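Local coordinates for peroxide stress regulator PerR, FUR family (PDB 4LMY), which probably represses peroxide-stress genes by binding DNA as a zinc-containing dimeric transcription factor of the ferric uptake regulator family, at residues 27-30 and 31-34; 47-50 and 51-55; 102-105 and 106-109; 141-145 and 146-150. One frame throughout, in Å; residues are numbered along the deposited sequence.

Contact 1 of 4, residues 27-30 and 31-34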
loop_
_atom_site.group_PDB
_atom_site.type_symbol
_atom_site.label_atom_id
_atom_site.label_comp_id
_atom_site.label_asym_id
_atom_site.label_seq_id
_atom_site.Cartn_x
_atom_site.Cartn_y
_atom_site.Cartn_z
ATOM N N ILE B 27 26.876 -9.158 7.601
ATOM C CA ILE B 27 25.543 -9.499 8.067
ATOM C C ILE B 27 25.618 -10.624 9.094
ATOM O O ILE B 27 25.621 -11.805 8.749
ATOM C CB ILE B 27 24.626 -9.879 6.891
ATOM C CG1 ILE B 27 24.537 -8.711 5.907
ATOM C CG2 ILE B 27 23.243 -10.251 7.384
ATOM C CD1 ILE B 27 23.749 -9.021 4.662
ATOM N N THR B 28 25.703 -10.239 10.362
ATOM C CA THR B 28 25.737 -11.194 11.458
ATOM C C THR B 28 24.322 -11.674 11.760
ATOM O O THR B 28 23.346 -11.074 11.311
ATOM C CB THR B 28 26.314 -10.555 12.730
ATOM O OG1 THR B 28 25.433 -9.522 13.185
ATOM C CG2 THR B 28 27.693 -9.958 12.456
ATOM N N GLU B 29 24.214 -12.758 12.523
ATOM C CA GLU B 29 22.913 -13.273 12.933
ATOM C C GLU B 29 22.201 -12.277 13.845
ATOM O O GLU B 29 20.973 -12.151 13.813
ATOM C CB GLU B 29 23.067 -14.628 13.629
ATOM C CG GLU B 29 23.599 -15.726 12.721
ATOM C CD GLU B 29 22.684 -15.993 11.540
ATOM O OE1 GLU B 29 21.459 -16.105 11.752
ATOM O OE2 GLU B 29 23.187 -16.080 10.402
ATOM N N THR B 30 22.981 -11.566 14.652
ATOM C CA THR B 30 22.443 -10.546 15.543
ATOM C C THR B 30 21.878 -9.382 14.734
ATOM O O THR B 30 20.813 -8.851 15.048
ATOM C CB THR B 30 23.526 -10.031 16.513
ATOM O OG1 THR B 30 23.844 -11.060 17.459
ATOM C CG2 THR B 30 23.035 -8.808 17.261
ATOM N N ARG B 31 22.594 -9.005 13.678
ATOM C CA ARG B 31 22.151 -7.926 12.804
ATOM C C ARG B 31 20.837 -8.282 12.119
ATOM O O ARG B 31 19.940 -7.446 12.005
ATOM C CB ARG B 31 23.230 -7.598 11.772
ATOM C CG ARG B 31 22.851 -6.505 10.789
ATOM C CD ARG B 31 24.081 -5.728 10.351
ATOM N NE ARG B 31 24.596 -4.878 11.422
ATOM C CZ ARG B 31 25.868 -4.512 11.540
ATOM N NH1 ARG B 31 26.765 -4.930 10.658
ATOM N NH2 ARG B 31 26.248 -3.735 12.546
ATOM N N LYS B 32 20.724 -9.531 11.678
ATOM C CA LYS B 32 19.491 -10.008 11.061
ATOM C C LYS B 32 18.334 -9.991 12.054
ATOM O O LYS B 32 17.207 -9.631 11.703
ATOM C CB LYS B 32 19.681 -11.416 10.497
ATOM C CG LYS B 32 20.523 -11.454 9.240
ATOM C CD LYS B 32 20.521 -12.832 8.597
ATOM C CE LYS B 32 21.692 -13.675 9.065
ATOM N NZ LYS B 32 21.622 -15.065 8.527
ATOM N N ALA B 33 18.621 -10.380 13.291
ATOM C CA ALA B 33 17.605 -10.407 14.340
ATOM C C ALA B 33 17.074 -9.015 14.658
ATOM O O ALA B 33 15.873 -8.828 14.849
ATOM C CB ALA B 33 18.157 -11.056 15.590
ATOM N N ILE B 34 17.970 -8.038 14.711
ATOM C CA ILE B 34 17.583 -6.672 15.039
ATOM C C ILE B 34 16.781 -6.029 13.903
ATOM O O ILE B 34 15.793 -5.333 14.147
ATOM C CB ILE B 34 18.814 -5.823 15.421
ATOM C CG1 ILE B 34 19.394 -6.328 16.746
ATOM C CG2 ILE B 34 18.448 -4.355 15.533
ATOM C CD1 ILE B 34 20.706 -5.693 17.132
#
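I27 meets K32 at the entrance to helix 29-40: its CG2 branch lies 3.5 Å from K32 CG, and the two side chains cross at about a right angle, the isoleucine covering the aliphatic part of the lysine. T28 is the N-cap. T28 OG1 stands between the backbone N and the carbonyl carbon (chi1 65°), where it accepts from R31 N at 2.9 Å. The carbonyl of T28 in turn takes the amide of K32, the first of three successive i to i+4 bonds that continue from E29 to A33 and from T30 to I34. E29 folds at its second torsion to lie alongside K32, both chains pointing the same way, and OE2 receives K32 NZ at 2.6 Å on its syn side, 32° out of the carboxylate plane. T30 closes the series: its CG2 runs beside I34 and stops 3.9 Å from CD1. The guanidinium of R31 points away from these residues: NE bonds to N69 OD1 in helix 63-75 and NH1 to R26 O, just before I27. The turn lies against two helices, with I27, R31 and K32 on helix 12-22 and T30, R31 and I34 on helix 63-75.

Contact 2 of 4, residues 47-50 and 51-55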
loop_
_atom_site.group_PDB
_atom_site.type_symbol
_atom_site.label_atom_id
_atom_site.label_comp_id
_atom_site.label_asym_id
_atom_site.label_seq_id
_atom_site.Cartn_x
_atom_site.Cartn_y
_atom_site.Cartn_z
ATOM N N ALA B 47 16.472 1.712 22.752
ATOM C CA ALA B 47 17.584 0.779 22.638
ATOM C C ALA B 47 17.503 -0.281 23.730
ATOM O O ALA B 47 17.820 -1.447 23.498
ATOM C CB ALA B 47 18.909 1.519 22.714
ATOM N N ASP B 48 17.071 0.132 24.920
ATOM C CA ASP B 48 16.944 -0.786 26.047
ATOM C C ASP B 48 15.874 -1.841 25.794
ATOM O O ASP B 48 16.062 -3.012 26.118
ATOM C CB ASP B 48 16.627 -0.031 27.340
ATOM C CG ASP B 48 16.656 -0.932 28.561
ATOM O OD1 ASP B 48 17.747 -1.440 28.899
ATOM O OD2 ASP B 48 15.594 -1.129 29.187
ATOM N N LYS B 49 14.753 -1.415 25.217
ATOM C CA LYS B 49 13.651 -2.323 24.907
ATOM C C LYS B 49 14.088 -3.400 23.922
ATOM O O LYS B 49 13.825 -4.584 24.130
ATOM C CB LYS B 49 12.456 -1.559 24.337
ATOM C CG LYS B 49 11.329 -2.466 23.855
ATOM C CD LYS B 49 10.107 -2.369 24.748
ATOM C CE LYS B 49 9.061 -3.407 24.369
ATOM N NZ LYS B 49 9.277 -4.711 25.058
ATOM N N ILE B 50 14.752 -2.977 22.849
ATOM C CA ILE B 50 15.301 -3.906 21.869
ATOM C C ILE B 50 16.229 -4.896 22.560
ATOM O O ILE B 50 16.118 -6.109 22.373
ATOM C CB ILE B 50 16.100 -3.165 20.780
ATOM C CG1 ILE B 50 15.221 -2.140 20.058
ATOM C CG2 ILE B 50 16.703 -4.156 19.797
ATOM C CD1 ILE B 50 15.989 -1.229 19.121
ATOM N N TYR B 51 17.136 -4.361 23.370
ATOM C CA TYR B 51 18.089 -5.165 24.119
ATOM C C TYR B 51 17.395 -6.193 25.010
ATOM O O TYR B 51 17.752 -7.369 25.000
ATOM C CB TYR B 51 18.997 -4.253 24.951
ATOM C CG TYR B 51 19.840 -4.972 25.977
ATOM C CD1 TYR B 51 20.748 -5.950 25.599
ATOM C CD2 TYR B 51 19.736 -4.660 27.327
ATOM C CE1 TYR B 51 21.520 -6.609 26.535
ATOM C CE2 TYR B 51 20.506 -5.311 28.271
ATOM C CZ TYR B 51 21.397 -6.285 27.869
ATOM O OH TYR B 51 22.166 -6.938 28.805
ATOM N N ARG B 52 16.397 -5.749 25.768
ATOM C CA ARG B 52 15.683 -6.635 26.685
ATOM C C ARG B 52 14.883 -7.722 25.967
ATOM O O ARG B 52 14.803 -8.856 26.443
ATOM C CB ARG B 52 14.769 -5.835 27.620
ATOM C CG ARG B 52 15.505 -5.127 28.749
ATOM C CD ARG B 52 14.543 -4.483 29.741
ATOM N NE ARG B 52 13.980 -3.229 29.243
ATOM C CZ ARG B 52 12.773 -3.111 28.699
ATOM N NH1 ARG B 52 11.989 -4.174 28.578
ATOM N NH2 ARG B 52 12.349 -1.928 28.277
ATOM N N ASP B 53 14.297 -7.379 24.824
ATOM C CA ASP B 53 13.459 -8.320 24.085
ATOM C C ASP B 53 14.259 -9.402 23.363
ATOM O O ASP B 53 13.795 -10.533 23.224
ATOM C CB ASP B 53 12.560 -7.584 23.088
ATOM C CG ASP B 53 11.390 -6.896 23.757
ATOM O OD1 ASP B 53 11.140 -7.172 24.950
ATOM O OD2 ASP B 53 10.714 -6.087 23.089
ATOM N N LEU B 54 15.455 -9.053 22.902
ATOM C CA LEU B 54 16.279 -9.997 22.151
ATOM C C LEU B 54 17.259 -10.764 23.037
ATOM O O LEU B 54 17.806 -11.787 22.626
ATOM C CB LEU B 54 17.029 -9.278 21.026
ATOM C CG LEU B 54 16.159 -8.788 19.868
ATOM C CD1 LEU B 54 16.973 -7.947 18.901
ATOM C CD2 LEU B 54 15.540 -9.974 19.150
ATOM N N GLN B 55 17.476 -10.256 24.248
ATOM C CA GLN B 55 18.372 -10.886 25.223
ATOM C C GLN B 55 18.214 -12.408 25.410
ATOM O O GLN B 55 19.217 -13.123 25.435
ATOM C CB GLN B 55 18.296 -10.162 26.577
ATOM C CG GLN B 55 18.938 -10.916 27.732
ATOM C CD GLN B 55 20.438 -11.062 27.576
ATOM O OE1 GLN B 55 21.074 -10.307 26.840
ATOM N NE2 GLN B 55 21.012 -12.037 28.268
#
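I50 and L54 lie on the packed side of helix 47-54, side by side and pointing the same way, with I50 CG2 3.9 Å from L54 CD1. One turn of backbone bonds underlies them, A47 to Y51, D48 to R52, K49 to D53 and I50 to L54, all i to i+4. I50 is buried against Y37 and M38 of helix 29-40 and against V66 and L70 of helix 63-75; A47, also buried, rests on Y67.

The solvent side carries charge instead. D48 CG stands anti to the backbone N (chi1 -173°), which swings the carboxylate toward the next turn, and OD2 accepts from R52 NE at 2.6 Å. The N-H points almost straight at the oxygen, 170°, and the oxygen lies in the guanidinium plane, yet the arginine approaches from well above the plane of the carboxylate. K49 CA sits over the rim of one face of that guanidinium, 3.6 Å above its plane. On the flank facing helix 29-40, K49 bends at its second and fourth torsions to bring NZ to D53 OD2 at 2.8 Å, on the syn side, with a weak second bond to OD1. D53 OD2 is also bonded to the hydroxyl of Y37. An apolar stripe and i to i+4 ion pairs on the more exposed faces make an amphipathic helix, here part of the winged-helix DNA-binding domain expected of Fur-family regulators.

Contact 3 of 4, residues 102-105 and 106-109; sequences VVCE and ICGK. With ZN (zinc ion), chain F.
C104 SG and C107 SG each bind the zinc ion at 2.3 Å, and their sulfurs stand 3.8 Å apart. The two thiolates reach it by different torsions. C104, at the end of strand 98-104, extends SG away from its own amide (chi1 -177°), whereas C107 holds SG between backbone N and carbonyl carbon (chi1 74°).

Amide-to-sulfur bonds form a second shell. C104 SG accepts from C107 N at 3.5 Å, nearly straight at 169°, and more weakly from I106 N, while C107 SG receives K109 N from within its own segment. Such bonds would be expected to draw off some of the negative charge of the thiolates and to hold both sulfurs in position. This tight turn, with sulfurs three residues apart and backbone amides directed at them, is the form of a zinc knuckle; C144 and C147 supply the other half of the Cys4 site.

Backbone bonds close the turn. K109 O takes C104 N at 2.9 Å, and C104 O takes G108 N at 2.9 Å, the latter well bent. G108 has a positive phi, which lets the chain reverse, and its CA also approaches C104 O at 3.2 Å.

Apolar and charged contacts flank the site. I106 CB lies 4.0 Å from C104 SG, and its side chain rests on I143, while V103 CG1 faces the carbonyl of G108. The carboxylate of E105 points out of the turn: OE1 hydrogen-bonds to T134 OG1 and forms a salt bridge with R135 NE, both of the second subunit.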
loop_
_atom_site.group_PDB
_atom_site.type_symbol
_atom_site.label_atom_id
_atom_site.label_comp_id
_atom_site.label_asym_id
_atom_site.label_seq_id
_atom_site.Cartn_x
_atom_site.Cartn_y
_atom_site.Cartn_z
ATOM N N VAL B 102 5.734 -4.998 -11.008
ATOM C CA VAL B 102 4.503 -4.788 -11.755
ATOM C C VAL B 102 4.586 -5.636 -13.021
ATOM O O VAL B 102 5.556 -5.554 -13.777
ATOM C CB VAL B 102 4.228 -3.290 -12.060
ATOM C CG1 VAL B 102 5.368 -2.658 -12.843
ATOM C CG2 VAL B 102 2.908 -3.135 -12.800
ATOM N N VAL B 103 3.584 -6.482 -13.226
ATOM C CA VAL B 103 3.613 -7.446 -14.319
ATOM C C VAL B 103 2.596 -7.080 -15.390
ATOM O O VAL B 103 1.451 -6.760 -15.076
ATOM C CB VAL B 103 3.304 -8.872 -13.808
ATOM C CG1 VAL B 103 3.419 -9.878 -14.938
ATOM C CG2 VAL B 103 4.237 -9.239 -12.656
ATOM N N CYS B 104 3.010 -7.120 -16.654
ATOM C CA CYS B 104 2.095 -6.801 -17.742
ATOM C C CYS B 104 1.119 -7.943 -17.976
ATOM O O CYS B 104 1.525 -9.080 -18.209
ATOM C CB CYS B 104 2.841 -6.474 -19.038
ATOM S SG CYS B 104 1.729 -5.984 -20.395
ATOM N N GLU B 105 -0.170 -7.625 -17.912
ATOM C CA GLU B 105 -1.226 -8.613 -18.090
ATOM C C GLU B 105 -1.193 -9.224 -19.487
ATOM O O GLU B 105 -1.601 -10.369 -19.679
ATOM C CB GLU B 105 -2.591 -7.968 -17.855
ATOM C CG GLU B 105 -2.729 -7.250 -16.525
ATOM C CD GLU B 105 -3.583 -8.014 -15.538
ATOM O OE1 GLU B 105 -4.338 -7.364 -14.784
ATOM O OE2 GLU B 105 -3.498 -9.258 -15.512
ATOM N N ILE B 106 -0.706 -8.457 -20.456
ATOM C CA ILE B 106 -0.717 -8.883 -21.854
ATOM C C ILE B 106 0.528 -9.664 -22.288
ATOM O O ILE B 106 0.413 -10.733 -22.889
ATOM C CB ILE B 106 -0.925 -7.679 -22.800
ATOM C CG1 ILE B 106 -2.264 -6.997 -22.495
ATOM C CG2 ILE B 106 -0.856 -8.120 -24.251
ATOM C CD1 ILE B 106 -2.560 -5.790 -23.365
ATOM N N CYS B 107 1.713 -9.136 -21.988
ATOM C CA CYS B 107 2.949 -9.747 -22.482
ATOM C C CYS B 107 3.793 -10.400 -21.391
ATOM O O CYS B 107 4.715 -11.160 -21.690
ATOM C CB CYS B 107 3.791 -8.728 -23.258
ATOM S SG CYS B 107 4.634 -7.507 -22.225
ATOM N N GLY B 108 3.482 -10.102 -20.132
ATOM C CA GLY B 108 4.173 -10.715 -19.011
ATOM C C GLY B 108 5.459 -10.027 -18.595
ATOM O O GLY B 108 6.134 -10.472 -17.663
ATOM N N LYS B 109 5.800 -8.941 -19.279
ATOM C CA LYS B 109 7.011 -8.200 -18.957
ATOM C C LYS B 109 6.921 -7.620 -17.553
ATOM O O LYS B 109 5.875 -7.114 -17.141
ATOM C CB LYS B 109 7.268 -7.093 -19.980
ATOM C CG LYS B 109 8.654 -6.485 -19.889
ATOM C CD LYS B 109 9.059 -5.818 -21.194
ATOM C CE LYS B 109 10.485 -5.289 -21.116
ATOM N NZ LYS B 109 11.096 -5.105 -22.463
HETATM ZN ZN ZN F . 3.164 -5.689 -22.145
#

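Contact 4 of 4, residues 141-145 and 146-150. With ZN (zinc ion), chain F.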
loop_
_atom_site.group_PDB
_atom_site.type_symbol
_atom_site.label_atom_id
_atom_site.label_comp_id
_atom_site.label_asym_id
_atom_site.label_seq_id
_atom_site.Cartn_x
_atom_site.Cartn_y
_atom_site.Cartn_z
ATOM N N TYR B 141 -0.284 -5.454 -11.140
ATOM C CA TYR B 141 -0.514 -5.830 -12.526
ATOM C C TYR B 141 -0.922 -4.607 -13.327
ATOM O O TYR B 141 -1.505 -3.668 -12.790
ATOM C CB TYR B 141 -1.581 -6.920 -12.617
ATOM C CG TYR B 141 -1.159 -8.214 -11.970
ATOM C CD1 TYR B 141 -0.512 -9.201 -12.703
ATOM C CD2 TYR B 141 -1.397 -8.449 -10.623
ATOM C CE1 TYR B 141 -0.116 -10.387 -12.111
ATOM C CE2 TYR B 141 -1.005 -9.630 -10.023
ATOM C CZ TYR B 141 -0.367 -10.596 -10.772
ATOM O OH TYR B 141 0.024 -11.774 -10.175
ATOM N N GLY B 142 -0.597 -4.612 -14.613
ATOM C CA GLY B 142 -0.913 -3.480 -15.455
ATOM C C GLY B 142 -0.593 -3.732 -16.910
ATOM O O GLY B 142 -0.327 -4.861 -17.307
ATOM N N ILE B 143 -0.638 -2.671 -17.703
ATOM C CA ILE B 143 -0.280 -2.755 -19.109
ATOM C C ILE B 143 1.003 -1.961 -19.316
ATOM O O ILE B 143 1.056 -0.768 -19.014
ATOM C CB ILE B 143 -1.392 -2.180 -20.001
ATOM C CG1 ILE B 143 -2.755 -2.755 -19.604
ATOM C CG2 ILE B 143 -1.099 -2.453 -21.472
ATOM C CD1 ILE B 143 -2.857 -4.254 -19.772
ATOM N N CYS B 144 2.038 -2.625 -19.819
ATOM C CA CYS B 144 3.321 -1.969 -20.064
ATOM C C CYS B 144 3.192 -0.933 -21.188
ATOM O O CYS B 144 2.288 -1.033 -22.018
ATOM C CB CYS B 144 4.407 -3.010 -20.384
ATOM S SG CYS B 144 4.320 -3.746 -22.051
ATOM N N PRO B 145 4.075 0.083 -21.196
ATOM C CA PRO B 145 4.038 1.129 -22.226
ATOM C C PRO B 145 3.985 0.576 -23.656
ATOM O O PRO B 145 3.244 1.107 -24.482
ATOM C CB PRO B 145 5.342 1.892 -21.986
ATOM C CG PRO B 145 5.558 1.767 -20.510
ATOM C CD PRO B 145 5.064 0.389 -20.143
ATOM N N ASP B 146 4.738 -0.483 -23.935
ATOM C CA ASP B 146 4.762 -1.056 -25.277
ATOM C C ASP B 146 3.419 -1.670 -25.668
ATOM O O ASP B 146 2.985 -1.548 -26.813
ATOM C CB ASP B 146 5.887 -2.087 -25.420
ATOM C CG ASP B 146 7.253 -1.441 -25.567
ATOM O OD1 ASP B 146 7.311 -0.235 -25.885
ATOM O OD2 ASP B 146 8.268 -2.141 -25.371
ATOM N N CYS B 147 2.759 -2.320 -24.714
ATOM C CA CYS B 147 1.466 -2.938 -24.983
ATOM C C CYS B 147 0.350 -1.903 -25.090
ATOM O O CYS B 147 -0.649 -2.130 -25.770
ATOM C CB CYS B 147 1.124 -3.988 -23.922
ATOM S SG CYS B 147 1.940 -5.584 -24.179
ATOM N N GLN B 148 0.523 -0.772 -24.414
ATOM C CA GLN B 148 -0.450 0.314 -24.489
ATOM C C GLN B 148 -0.530 0.870 -25.908
ATOM O O GLN B 148 -1.564 1.385 -26.325
ATOM C CB GLN B 148 -0.087 1.438 -23.514
ATOM C CG GLN B 148 -0.193 1.053 -22.049
ATOM C CD GLN B 148 0.350 2.120 -21.117
ATOM O OE1 GLN B 148 1.135 1.828 -20.216
ATOM N NE2 GLN B 148 -0.071 3.363 -21.325
ATOM N N ALA B 149 0.570 0.756 -26.644
ATOM C CA ALA B 149 0.653 1.306 -27.995
ATOM C C ALA B 149 0.151 0.335 -29.060
ATOM O O ALA B 149 -0.009 0.710 -30.221
ATOM C CB ALA B 149 2.077 1.740 -28.303
ATOM N N LYS B 150 -0.093 -0.911 -28.666
ATOM C CA LYS B 150 -0.566 -1.927 -29.603
ATOM C C LYS B 150 -2.077 -2.112 -29.516
ATOM O O LYS B 150 -2.715 -1.658 -28.567
ATOM C CB LYS B 150 0.135 -3.264 -29.348
ATOM C CG LYS B 150 1.642 -3.230 -29.547
ATOM C CD LYS B 150 2.258 -4.593 -29.292
ATOM C CE LYS B 150 3.738 -4.605 -29.641
ATOM N NZ LYS B 150 4.532 -3.696 -28.772
HETATM ZN ZN ZN F . 3.164 -5.689 -22.145
#
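The chain leaves strand 140-143 at I143, turns at C144 and P145 and enters a short, weakly bonded helical turn, in which Q148 N reaches C144 O at 3.0 Å, almost in line with the C=O bond. C144 sits at the N-cap, and its sulfur does the capping: held between backbone N and carbonyl carbon (chi1 75°), SG faces the start of the turn and accepts a weak bond from C147 N at 3.4 Å. The same sulfur binds the zinc ion at 2.3 Å. C147, from within the helical turn, has SG beside its backbone N (chi1 -80°) and binds the zinc at 2.4 Å, the sulfurs of C144 and C147 standing 3.7 Å apart. One thiolate is therefore both a zinc ligand and, through a weak bond that may help orient it, the N-cap.

Apolar contact backs the metal site. I143 CG2 presses on C147 CB at 3.6 Å and on Q148 CG at 3.7 Å, linking the end of the strand to the helical turn, while Q148 CG also touches C144 O. P145 follows the cap, and its carbonyl takes a weak bond from A149 N.

C104, at the end of strand 98-104, and C107, in the loop after it, complete the zinc site. Strand 140-143 runs parallel to strand 98-104 on one side, and on its other edge Y141, G142 and I143 pair antiparallel with a strand of the second subunit, carrying the sheet across the dimer interface.

Contacts 1 and 2 lie in the helical part, on helices 29-40 and 47-54, and touch through I34 and L54; contact 1 is largely at the surface and contact 2 partly buried, and both combine apolar packing with ion pairs. Contacts 3 and 4 lie on the opposite side of the chain's centre, contact 4 the more exposed. Their strands are neighbours in one sheet, joined through V103, E105 and G142, and each contributes two sulfurs to the same zinc ion; within them metal bonds, not ion pairs, join the two segments. Only these two reach the second subunit. The centres of contacts 2 and 4 are about 49 Å apart.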